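ORF14 (Streptomyces clavuligerus, PDB 2WPX) is a tandem GNAT-fold protein of the clavulanic acid biosynthesis pathway that binds acetyl-CoA and probably acts as an acyltransferase. Local coordinates at residues L76-G81 with R114-T119; G172-P177 with G281-L286; L25-L30 with Q89-P94; S131-D136 with E323-W328. All coordinates share one frame; numbering follows the deposited sequence.

Interaction 1: residues L76-G81 with R114-T119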
# COMPACT_ATOMS: atom_id res chain seq x y z
N LEU A 76 5.27 5.24 -13.06
CA LEU A 76 4.73 6.46 -12.49
C LEU A 76 3.25 6.39 -12.33
O LEU A 76 2.56 5.84 -13.18
CB LEU A 76 5.01 7.65 -13.39
CG LEU A 76 6.45 8.12 -13.41
CD1 LEU A 76 6.45 9.54 -13.92
CD2 LEU A 76 7.14 8.00 -12.04
N ALA A 77 2.75 7.01 -11.28
CA ALA A 77 1.29 7.17 -11.14
C ALA A 77 1.04 8.64 -11.19
O ALA A 77 1.72 9.40 -10.51
CB ALA A 77 0.76 6.55 -9.81
N LEU A 78 0.10 9.05 -12.03
CA LEU A 78 -0.18 10.47 -12.20
C LEU A 78 -1.58 10.75 -11.71
O LEU A 78 -2.55 10.44 -12.40
CB LEU A 78 -0.06 10.91 -13.68
CG LEU A 78 1.29 10.80 -14.41
CD1 LEU A 78 2.47 11.39 -13.68
CD2 LEU A 78 1.57 9.40 -14.82
N PRO A 79 -1.70 11.35 -10.52
CA PRO A 79 -3.05 11.74 -10.07
C PRO A 79 -3.65 12.82 -10.99
O PRO A 79 -3.04 13.88 -11.21
CB PRO A 79 -2.78 12.34 -8.67
CG PRO A 79 -1.37 11.88 -8.30
CD PRO A 79 -0.65 11.79 -9.59
N ASP A 80 -4.83 12.57 -11.54
CA ASP A 80 -5.45 13.58 -12.42
C ASP A 80 -5.46 14.95 -11.76
O ASP A 80 -5.75 15.04 -10.57
CB ASP A 80 -6.89 13.19 -12.77
CG ASP A 80 -6.96 11.94 -13.57
OD1 ASP A 80 -7.93 11.19 -13.42
OD2 ASP A 80 -6.02 11.70 -14.35
N GLY A 81 -5.15 16.01 -12.52
CA GLY A 81 -5.32 17.39 -12.04
C GLY A 81 -4.30 17.85 -11.01
O GLY A 81 -4.41 18.94 -10.49
N ARG A 114 7.76 15.68 -16.51
CA ARG A 114 7.76 16.92 -17.25
C ARG A 114 6.80 16.83 -18.45
O ARG A 114 6.09 17.77 -18.79
CB ARG A 114 9.18 17.25 -17.69
CG ARG A 114 9.77 18.38 -16.93
CD ARG A 114 11.28 18.47 -16.89
NE ARG A 114 12.00 17.78 -17.94
CZ ARG A 114 13.14 17.10 -17.72
NH1 ARG A 114 13.66 17.04 -16.50
NH2 ARG A 114 13.77 16.48 -18.70
N LYS A 115 6.77 15.68 -19.11
CA LYS A 115 5.87 15.51 -20.26
C LYS A 115 4.39 15.64 -19.81
O LYS A 115 3.54 16.15 -20.54
CB LYS A 115 6.15 14.14 -20.90
CG LYS A 115 5.20 13.78 -21.96
CD LYS A 115 5.49 12.40 -22.48
CE LYS A 115 4.94 11.36 -21.55
NZ LYS A 115 4.50 10.28 -22.48
N HIS A 116 4.13 15.20 -18.58
CA HIS A 116 2.81 15.23 -17.97
C HIS A 116 2.54 16.51 -17.14
O HIS A 116 1.57 16.55 -16.37
CB HIS A 116 2.67 14.02 -17.05
CG HIS A 116 2.50 12.72 -17.76
ND1 HIS A 116 1.36 12.39 -18.44
CD2 HIS A 116 3.32 11.64 -17.86
CE1 HIS A 116 1.47 11.18 -18.94
NE2 HIS A 116 2.65 10.69 -18.59
N ASP A 117 3.39 17.53 -17.28
CA ASP A 117 3.21 18.83 -16.60
C ASP A 117 3.29 18.75 -15.08
O ASP A 117 2.69 19.56 -14.39
CB ASP A 117 1.91 19.50 -17.01
CG ASP A 117 1.79 19.60 -18.52
OD1 ASP A 117 0.79 19.09 -19.09
OD2 ASP A 117 2.74 20.12 -19.15
N ARG A 118 4.03 17.77 -14.57
CA ARG A 118 4.21 17.61 -13.14
C ARG A 118 5.50 18.32 -12.78
O ARG A 118 6.55 18.15 -13.45
CB ARG A 118 4.29 16.12 -12.77
CG ARG A 118 3.11 15.34 -13.33
CD ARG A 118 1.79 16.04 -13.03
NE ARG A 118 0.61 15.49 -13.72
CZ ARG A 118 -0.26 14.63 -13.20
NH1 ARG A 118 -0.09 14.12 -11.99
NH2 ARG A 118 -1.31 14.25 -13.93
N THR A 119 5.39 19.13 -11.74
CA THR A 119 6.50 19.86 -11.19
C THR A 119 7.35 19.00 -10.23
O THR A 119 8.55 19.26 -10.03
CB THR A 119 5.96 21.05 -10.35
OG1 THR A 119 5.18 21.90 -11.21
CG2 THR A 119 7.10 21.87 -9.74
O HOH W 1 -3.24 12.25 -14.35

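Interaction 2: residues G172-P177 with G281-L286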
# COMPACT_ATOMS: atom_id res chain seq x y z
N GLY A 172 -10.00 -15.37 22.55
CA GLY A 172 -11.23 -15.06 21.82
C GLY A 172 -11.38 -13.61 21.44
O GLY A 172 -10.44 -12.84 21.51
N VAL A 173 -12.57 -13.22 21.06
CA VAL A 173 -12.86 -11.84 20.70
C VAL A 173 -13.59 -11.20 21.89
O VAL A 173 -14.46 -11.81 22.52
CB VAL A 173 -13.80 -11.84 19.45
CG1 VAL A 173 -14.14 -10.41 18.92
CG2 VAL A 173 -13.22 -12.71 18.30
N PRO A 174 -13.27 -9.95 22.21
CA PRO A 174 -13.86 -9.22 23.33
C PRO A 174 -15.36 -8.96 23.02
O PRO A 174 -15.78 -9.01 21.83
CB PRO A 174 -13.13 -7.87 23.29
CG PRO A 174 -11.96 -8.09 22.35
CD PRO A 174 -12.42 -9.08 21.38
N ALA A 175 -16.12 -8.69 24.09
CA ALA A 175 -17.55 -8.38 24.01
C ALA A 175 -17.78 -7.06 23.30
O ALA A 175 -16.98 -6.13 23.41
CB ALA A 175 -18.14 -8.32 25.41
N VAL A 176 -18.86 -7.00 22.55
CA VAL A 176 -19.36 -5.76 21.97
C VAL A 176 -20.02 -4.89 23.04
O VAL A 176 -20.87 -5.33 23.81
CB VAL A 176 -20.41 -6.12 20.86
CG1 VAL A 176 -20.79 -4.91 20.02
CG2 VAL A 176 -19.85 -7.28 19.98
N PRO A 177 -19.59 -3.64 23.13
CA PRO A 177 -20.13 -2.72 24.13
C PRO A 177 -21.62 -2.47 23.91
O PRO A 177 -22.09 -2.48 22.77
CB PRO A 177 -19.34 -1.43 23.89
CG PRO A 177 -18.49 -1.64 22.69
CD PRO A 177 -18.37 -3.13 22.48
N GLY A 281 -11.47 -0.06 18.28
CA GLY A 281 -10.37 -0.48 17.37
C GLY A 281 -9.81 -1.87 17.65
O GLY A 281 -9.52 -2.63 16.74
N THR A 282 -9.63 -2.18 18.94
CA THR A 282 -9.28 -3.54 19.32
C THR A 282 -10.38 -4.53 18.94
O THR A 282 -10.12 -5.57 18.40
CB THR A 282 -8.94 -3.62 20.81
OG1 THR A 282 -7.80 -2.77 21.06
CG2 THR A 282 -8.54 -5.04 21.18
N LEU A 283 -11.63 -4.20 19.22
CA LEU A 283 -12.69 -5.15 18.96
C LEU A 283 -12.77 -5.40 17.46
O LEU A 283 -12.84 -6.52 17.03
CB LEU A 283 -14.04 -4.60 19.44
CG LEU A 283 -15.25 -5.33 18.84
CD1 LEU A 283 -15.40 -6.71 19.46
CD2 LEU A 283 -16.50 -4.51 19.04
N LEU A 284 -12.76 -4.32 16.68
CA LEU A 284 -12.80 -4.39 15.24
C LEU A 284 -11.62 -5.23 14.63
O LEU A 284 -11.86 -6.11 13.81
CB LEU A 284 -12.89 -2.97 14.66
CG LEU A 284 -14.29 -2.35 14.75
CD1 LEU A 284 -14.26 -0.93 14.19
CD2 LEU A 284 -15.39 -3.16 14.00
N LYS A 285 -10.38 -5.00 15.03
CA LYS A 285 -9.28 -5.79 14.43
C LYS A 285 -9.36 -7.26 14.74
O LYS A 285 -9.09 -8.09 13.87
CB LYS A 285 -7.90 -5.27 14.83
CG LYS A 285 -7.60 -3.93 14.28
CD LYS A 285 -6.34 -3.45 14.94
CE LYS A 285 -5.47 -2.67 13.97
NZ LYS A 285 -6.01 -1.32 14.04
N LEU A 286 -9.75 -7.57 15.98
CA LEU A 286 -9.82 -8.96 16.40
C LEU A 286 -11.00 -9.64 15.77
O LEU A 286 -10.86 -10.78 15.31
CB LEU A 286 -9.88 -9.09 17.91
CG LEU A 286 -8.52 -8.90 18.55
CD1 LEU A 286 -8.80 -8.75 20.02
CD2 LEU A 286 -7.61 -10.10 18.31

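Interaction 3: residues L25-L30 with Q89-P94. With ACO (acetyl coenzyme *a), chain C.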
# COMPACT_ATOMS: atom_id res chain seq x y z
N LEU A 25 7.72 -9.51 -14.55
CA LEU A 25 7.25 -10.36 -13.46
C LEU A 25 8.49 -11.05 -12.85
O LEU A 25 8.68 -11.00 -11.60
CB LEU A 25 6.21 -11.38 -13.96
CG LEU A 25 4.84 -10.85 -14.40
CD1 LEU A 25 3.91 -11.97 -14.82
CD2 LEU A 25 4.23 -10.08 -13.23
N ASP A 26 9.34 -11.63 -13.71
CA ASP A 26 10.59 -12.22 -13.29
C ASP A 26 11.59 -11.28 -12.62
O ASP A 26 12.24 -11.63 -11.65
CB ASP A 26 11.25 -12.88 -14.48
CG ASP A 26 10.47 -14.06 -14.96
OD1 ASP A 26 10.68 -14.52 -16.11
OD2 ASP A 26 9.60 -14.51 -14.18
N LEU A 27 11.78 -10.11 -13.18
CA LEU A 27 12.62 -9.14 -12.53
C LEU A 27 12.14 -8.93 -11.09
O LEU A 27 12.95 -8.81 -10.16
CB LEU A 27 12.51 -7.83 -13.27
CG LEU A 27 13.16 -6.59 -12.64
CD1 LEU A 27 14.65 -6.78 -12.79
CD2 LEU A 27 12.68 -5.30 -13.31
N MET A 28 10.83 -8.83 -10.90
CA MET A 28 10.31 -8.56 -9.57
C MET A 28 10.54 -9.75 -8.63
O MET A 28 11.04 -9.57 -7.51
CB MET A 28 8.84 -8.10 -9.58
CG MET A 28 8.67 -6.65 -10.02
SD MET A 28 6.94 -6.15 -10.00
CE MET A 28 6.25 -7.26 -11.22
N ALA A 29 10.13 -10.94 -9.07
CA ALA A 29 10.34 -12.16 -8.28
C ALA A 29 11.80 -12.31 -7.84
O ALA A 29 12.08 -12.68 -6.68
CB ALA A 29 9.92 -13.38 -9.11
N LEU A 30 12.73 -12.03 -8.75
CA LEU A 30 14.15 -12.11 -8.40
C LEU A 30 14.61 -11.00 -7.46
O LEU A 30 15.33 -11.29 -6.51
CB LEU A 30 15.01 -12.21 -9.65
CG LEU A 30 16.50 -12.52 -9.69
CD1 LEU A 30 17.30 -11.31 -9.24
CD2 LEU A 30 16.95 -13.78 -8.91
N GLN A 89 7.22 2.54 -8.80
CA GLN A 89 8.24 1.54 -8.93
C GLN A 89 9.46 2.09 -9.63
O GLN A 89 9.36 2.66 -10.72
CB GLN A 89 7.74 0.25 -9.65
CG GLN A 89 8.82 -0.82 -9.80
CD GLN A 89 8.34 -2.06 -10.58
OE1 GLN A 89 8.14 -3.15 -10.01
NE2 GLN A 89 8.13 -1.89 -11.87
N LEU A 90 10.62 1.90 -9.00
CA LEU A 90 11.89 2.13 -9.68
C LEU A 90 12.84 0.99 -9.24
O LEU A 90 13.38 1.01 -8.15
CB LEU A 90 12.47 3.52 -9.31
CG LEU A 90 13.61 4.03 -10.20
CD1 LEU A 90 13.73 5.54 -10.16
CD2 LEU A 90 15.00 3.34 -9.86
N LEU A 91 13.07 0.03 -10.12
CA LEU A 91 13.71 -1.23 -9.74
C LEU A 91 14.83 -1.63 -10.75
O LEU A 91 14.65 -1.55 -11.98
CB LEU A 91 12.63 -2.31 -9.65
CG LEU A 91 12.92 -3.74 -9.14
CD1 LEU A 91 11.68 -4.56 -9.03
CD2 LEU A 91 13.77 -4.42 -10.15
N VAL A 92 15.98 -2.03 -10.24
CA VAL A 92 17.11 -2.39 -11.09
C VAL A 92 17.45 -3.84 -10.74
O VAL A 92 17.43 -4.21 -9.55
CB VAL A 92 18.28 -1.39 -10.88
CG1 VAL A 92 19.57 -1.84 -11.54
CG2 VAL A 92 17.93 -0.02 -11.42
N HIS A 93 17.62 -4.66 -11.76
CA HIS A 93 17.98 -6.08 -11.60
C HIS A 93 19.19 -6.18 -10.65
O HIS A 93 20.24 -5.55 -10.87
CB HIS A 93 18.26 -6.69 -12.99
CG HIS A 93 18.68 -8.15 -12.99
ND1 HIS A 93 18.08 -9.10 -13.81
CD2 HIS A 93 19.68 -8.80 -12.34
CE1 HIS A 93 18.66 -10.28 -13.62
NE2 HIS A 93 19.64 -10.12 -12.74
N PRO A 94 19.05 -6.99 -9.59
CA PRO A 94 20.00 -7.17 -8.49
C PRO A 94 21.37 -7.50 -8.99
O PRO A 94 22.34 -7.27 -8.25
CB PRO A 94 19.48 -8.40 -7.71
CG PRO A 94 18.36 -8.94 -8.50
CD PRO A 94 17.85 -7.82 -9.40
N1A ACO C . 24.67 1.94 -1.30
C2A ACO C . 25.16 3.17 -1.27
N3A ACO C . 24.99 4.08 -2.24
C4A ACO C . 24.26 3.77 -3.31
C5A ACO C . 23.71 2.50 -3.37
C6A ACO C . 23.93 1.58 -2.35
N6A ACO C . 23.39 0.36 -2.43
N7A ACO C . 23.05 2.40 -4.52
C8A ACO C . 23.12 3.57 -5.13
N9A ACO C . 23.85 4.40 -4.41
C1B ACO C . 24.10 5.77 -4.89
C2B ACO C . 25.53 6.09 -5.34
O2B ACO C . 25.69 7.50 -5.32
C3B ACO C . 25.47 5.65 -6.77
O3B ACO C . 26.34 6.39 -7.60
P3B ACO C . 27.77 5.77 -7.91
O7A ACO C . 28.74 6.55 -8.97
O8A ACO C . 28.35 4.90 -6.77
O9A ACO C . 28.25 6.82 -6.95
C4B ACO C . 24.10 6.14 -7.24
O4B ACO C . 23.23 6.07 -6.08
C5B ACO C . 24.19 4.94 -8.20
O5B ACO C . 23.03 4.68 -8.72
P1A ACO C . 22.91 3.73 -9.89
O1A ACO C . 22.11 4.56 -11.01
O2A ACO C . 24.15 2.99 -10.38
O3A ACO C . 22.15 2.62 -9.10
P2A ACO C . 21.26 1.35 -9.31
O4A ACO C . 22.09 0.25 -8.56
O5A ACO C . 21.03 0.94 -10.72
O6A ACO C . 20.01 1.74 -8.30
CBP ACO C . 18.47 1.22 -6.50
CCP ACO C . 18.77 1.09 -8.00
CDP ACO C . 19.71 2.08 -6.37
CEP ACO C . 17.22 1.93 -6.85
CAP ACO C . 18.55 -0.33 -6.42
OAP ACO C . 19.10 -0.63 -5.18
C9P ACO C . 17.14 -0.96 -6.43
O9P ACO C . 16.59 -1.26 -7.48
N8P ACO C . 16.68 -1.36 -5.24
C7P ACO C . 15.35 -1.96 -5.07
C6P ACO C . 14.36 -0.90 -5.54
C5P ACO C . 14.34 0.37 -4.70
O5P ACO C . 14.48 0.36 -3.48
N4P ACO C . 14.11 1.45 -5.37
C3P ACO C . 13.85 2.70 -4.68
C2P ACO C . 14.87 3.77 -5.05
S1P ACO C . 14.28 5.16 -4.06
C ACO C . 13.66 6.14 -5.32
O ACO C . 13.43 5.61 -6.41
CH3 ACO C . 13.49 7.63 -5.01

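Interaction 4: residues S131-D136 with E323-W328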
# COMPACT_ATOMS: atom_id res chain seq x y z
N SER A 131 14.10 1.52 16.47
CA SER A 131 14.10 0.23 17.12
C SER A 131 14.77 -0.84 16.23
O SER A 131 15.74 -1.50 16.61
CB SER A 131 12.64 -0.19 17.40
OG SER A 131 11.74 0.70 16.71
N GLY A 132 14.24 -0.93 15.00
CA GLY A 132 14.17 -2.19 14.28
C GLY A 132 15.40 -2.75 13.61
O GLY A 132 16.49 -2.18 13.71
N PRO A 133 15.22 -3.89 12.93
CA PRO A 133 16.22 -4.55 12.09
C PRO A 133 16.77 -3.56 11.07
O PRO A 133 16.02 -2.82 10.38
CB PRO A 133 15.44 -5.69 11.42
CG PRO A 133 14.30 -5.96 12.37
CD PRO A 133 13.93 -4.60 12.92
N ALA A 134 18.09 -3.51 11.03
CA ALA A 134 18.77 -2.53 10.22
C ALA A 134 18.46 -2.86 8.78
O ALA A 134 18.47 -4.03 8.38
CB ALA A 134 20.31 -2.52 10.50
N GLN A 135 18.18 -1.82 8.02
CA GLN A 135 17.65 -2.03 6.69
C GLN A 135 18.72 -1.64 5.64
O GLN A 135 19.65 -0.88 5.94
CB GLN A 135 16.33 -1.23 6.52
CG GLN A 135 15.19 -1.71 7.42
CD GLN A 135 14.72 -3.14 7.10
OE1 GLN A 135 14.43 -3.96 8.00
NE2 GLN A 135 14.60 -3.42 5.83
N ASP A 136 18.58 -2.13 4.42
CA ASP A 136 19.45 -1.65 3.34
C ASP A 136 19.42 -0.11 3.16
O ASP A 136 18.40 0.47 2.82
CB ASP A 136 19.10 -2.35 2.04
CG ASP A 136 20.18 -2.17 0.94
OD1 ASP A 136 20.05 -2.88 -0.09
OD2 ASP A 136 21.10 -1.31 1.06
N GLU A 323 4.56 -6.12 15.25
CA GLU A 323 5.90 -5.61 15.57
C GLU A 323 6.43 -4.74 14.43
O GLU A 323 6.39 -5.13 13.26
CB GLU A 323 6.88 -6.76 15.88
CG GLU A 323 6.43 -7.60 17.05
CD GLU A 323 7.35 -8.81 17.34
OE1 GLU A 323 7.59 -9.64 16.44
OE2 GLU A 323 7.82 -8.95 18.49
N PRO A 324 6.87 -3.54 14.78
CA PRO A 324 7.44 -2.62 13.79
C PRO A 324 8.69 -3.25 13.19
O PRO A 324 9.58 -3.67 13.90
CB PRO A 324 7.77 -1.37 14.61
CG PRO A 324 6.93 -1.50 15.86
CD PRO A 324 6.84 -2.97 16.14
N TYR A 325 8.73 -3.31 11.87
CA TYR A 325 9.84 -3.92 11.18
C TYR A 325 10.71 -2.94 10.37
O TYR A 325 11.92 -2.95 10.51
CB TYR A 325 9.31 -5.00 10.26
CG TYR A 325 10.40 -5.91 9.86
CD1 TYR A 325 10.81 -6.95 10.70
CD2 TYR A 325 11.06 -5.74 8.64
CE1 TYR A 325 11.83 -7.80 10.34
CE2 TYR A 325 12.07 -6.59 8.27
CZ TYR A 325 12.45 -7.62 9.12
OH TYR A 325 13.48 -8.48 8.75
N ASP A 326 10.10 -2.10 9.51
CA ASP A 326 10.85 -1.10 8.77
C ASP A 326 10.03 0.19 8.61
O ASP A 326 8.85 0.26 9.03
CB ASP A 326 11.32 -1.65 7.44
CG ASP A 326 10.19 -2.20 6.62
OD1 ASP A 326 10.40 -3.13 5.81
OD2 ASP A 326 9.05 -1.72 6.80
N ARG A 327 10.64 1.21 8.01
CA ARG A 327 10.10 2.57 8.01
C ARG A 327 9.83 3.03 6.56
O ARG A 327 10.66 2.78 5.67
CB ARG A 327 11.09 3.52 8.65
CG ARG A 327 10.52 4.92 8.91
CD ARG A 327 11.47 5.78 9.76
NE ARG A 327 10.86 7.04 10.21
CZ ARG A 327 11.41 8.24 10.06
NH1 ARG A 327 12.60 8.38 9.47
NH2 ARG A 327 10.79 9.32 10.50
N TRP A 328 8.69 3.68 6.33
CA TRP A 328 8.30 4.09 4.98
C TRP A 328 8.45 5.60 4.87
O TRP A 328 7.56 6.30 5.32
CB TRP A 328 6.84 3.69 4.71
CG TRP A 328 6.68 2.29 4.35
CD1 TRP A 328 7.66 1.36 4.31
CD2 TRP A 328 5.46 1.60 4.02
NE1 TRP A 328 7.14 0.13 3.94
CE2 TRP A 328 5.79 0.26 3.72
CE3 TRP A 328 4.11 2.00 3.91
CZ2 TRP A 328 4.81 -0.71 3.33
CZ3 TRP A 328 3.14 1.03 3.50
CH2 TRP A 328 3.50 -0.29 3.21
O HOH W 2 13.87 -0.98 10.87

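Interaction 1: residues L76-G81 with R114-T119
L78, near the end of strand 69-79, and H116, the first residue past helix 101-115, are the nearest backbone points, yet their CA atoms stand 8.1 Å apart and side chains must span the gap. The helix ends in a Schellman motif: D117, at positive phi, is the C-prime residue, with D117 N bonded to R114 O and R118 N to A113 O, and the chain turns back toward the strand. L78 meets both residues flanking D117. Its CG lies over one face of the H116 imidazole, 4.1 Å from the ring centroid in a CH-pi contact, while H116 NE2 is hydrogen-bonded to D60 OD2. Its CB covers a face of the R118 guanidinium, 3.6 Å from NH2. R118 bends at chi2 (-48°), which carries CD toward P79 O, and its NE bonds back to H116 O at 3.0 Å. NH1 and NH2 both make weak bonds to P79 O; NH1 has a further partner in T84 O. A water completes the junction, accepting from R118 NH2 at 2.8 Å while donating to L78 O at 2.7 Å and to D80 OD2 at 2.8 Å.

Interaction 2: residues G172-P177 with G281-L286
L283 of helix 280-295 meets V173, P174, V176 and P177, and shows how a single branched side chain can follow a length of extended chain. Its two methyls divide the work. CD1 lies 3.9 Å from V173 CG1, the two side chains crossing at about a right angle, and also rests 3.3 Å from P174 O. CD2 reaches the other way, tip to tip with the P177 ring at CD (4.2 Å) and more loosely beside V176 CG1 (4.4 Å). One turn on, L286 sends CD1 against CG and CD of P174, 3.9 Å from CD, these side chains also crossing at about a right angle.

Torsions and backbone set up this pattern. In L283, chi1 (163°) sets CG anti to the backbone N, and it is the methyls CD1 and CD2 beyond it that reach the passing loop. The loop itself runs close, V173 and L286 having CA atoms 6.0 Å apart, and P174 and L283 6.1 Å.

Further out, L182 of strand 180-185 touches both V176 and L283, P168 and L169 lie on L286, and V173 continues along the helix to A287 and E290. On another side of the helix K285 packs on helix 311-319 and bonds to T269. The contact thus lays the connection between strands 149-162 and 180-185 along a helix of the second GNAT sequence region. No hydrogen bond crosses the interface; methyl and proline-ring surfaces carry it, so its fit depends on shape and on burial of the two leucines rather than on directional bonds.

Interaction 3: residues L25-L30 with Q89-P94
L27 of helix 18-33 and L91 of strand 84-92 meet tip to tip where the helix lies across the strand, the short axes 9.5 Å apart and inclined at 77°. The fit is one of forked ends. L91 is the bump on the strand: its CD2 presses on L27, at 3.4 Å from L27 CG and close to L27 CD2 as well. On the other branch, L91 CD1 lies 3.8 Å from M28 CG, the two side chains crossing at about a right angle. The terminal fork of L91 therefore sits in the hollow between two successive helix side chains. L27 answers with a fork of its own. Its chi1 sets CG anti to the backbone N, and chi2 (72°) then splits the methyls, CD2 staying against L91 and CD1 dropping into the dip at H93, 3.6 Å from H93 CA and equally near H93 CB. A73 of strand 69-79 also touches L27, and M46 of helix 43-51 flanks M28.

Neighbouring residues of the strand serve the cofactor. L90 and V92 turn their side chains to helix 101-115, and their backbone atoms grip the pantetheine of acetyl-CoA: ACO N4P donates to L90 O at 2.9 Å with an N-H...O angle of 155°, and V92 N donates to ACO O9P, also at 2.9 Å. Beyond them, R98 N, G100 N, G102 N and R103 N bond to the same molecule. A strand covered by helices on its two faces, with its backbone N-H and C=O bonded to pantetheine, is the hallmark of the GNAT acetyl-CoA site.

Interaction 4: residues S131-D136 with E323-W328
A classic beta bulge, formed by Y325 and D326 of strand 323-334 facing H158, is the place where loop residues P133 and Q135 settle on the strand. The P133 ring crosses the phenol of Y325 at about a right angle and lays CG over one face, 4.1 Å from the ring centroid and 28° off its normal, a CH-pi contact in which Y325 CE1 is the closest ring atom to P133 CG at 3.7 Å. The Y325 ring also makes a cation-pi contact with R37. In Q135, chi2 (-65°) bends the chain and brings CD, the amide carbon, to 3.7 Å from D326 CB, with CG close behind. The carboxylate of D326 is engaged by H158, OD2 bonding to ND1 across the bulge. G132, without a side chain, passes Y325 closely, their CA atoms 5.6 Å apart. No direct hydrogen bond joins loop and strand. P133 O and Y325 O are both acceptors and cannot bond each other; a water placed between them donates one hydrogen to P133 O at 2.9 Å and the other to Y325 O at 2.8 Å, so solvent supplies the missing donors.

Overall arrangement
Interactions 1 and 3 interlock along the chain, their segments alternating, and share the adjacent strands 69-79 and 84-92 of the first GNAT unit; their centres are 24 Å apart, and only interaction 3 borders acetyl-CoA. Interaction 2 lies across the chain's centre from both, about 42 Å from interaction 1 and 40 Å from interaction 3 between centres, on helix 280-295. Interaction 4 comes between: its strand 323-334 is inserted between strands 120-127 and 149-162, while 149-162 also pairs with 301-307. It spans 186 residues of sequence, interaction 2 among them. This interleaving, consistent with strand exchange, ties the tandem units together, leaving acetyl-CoA in the first.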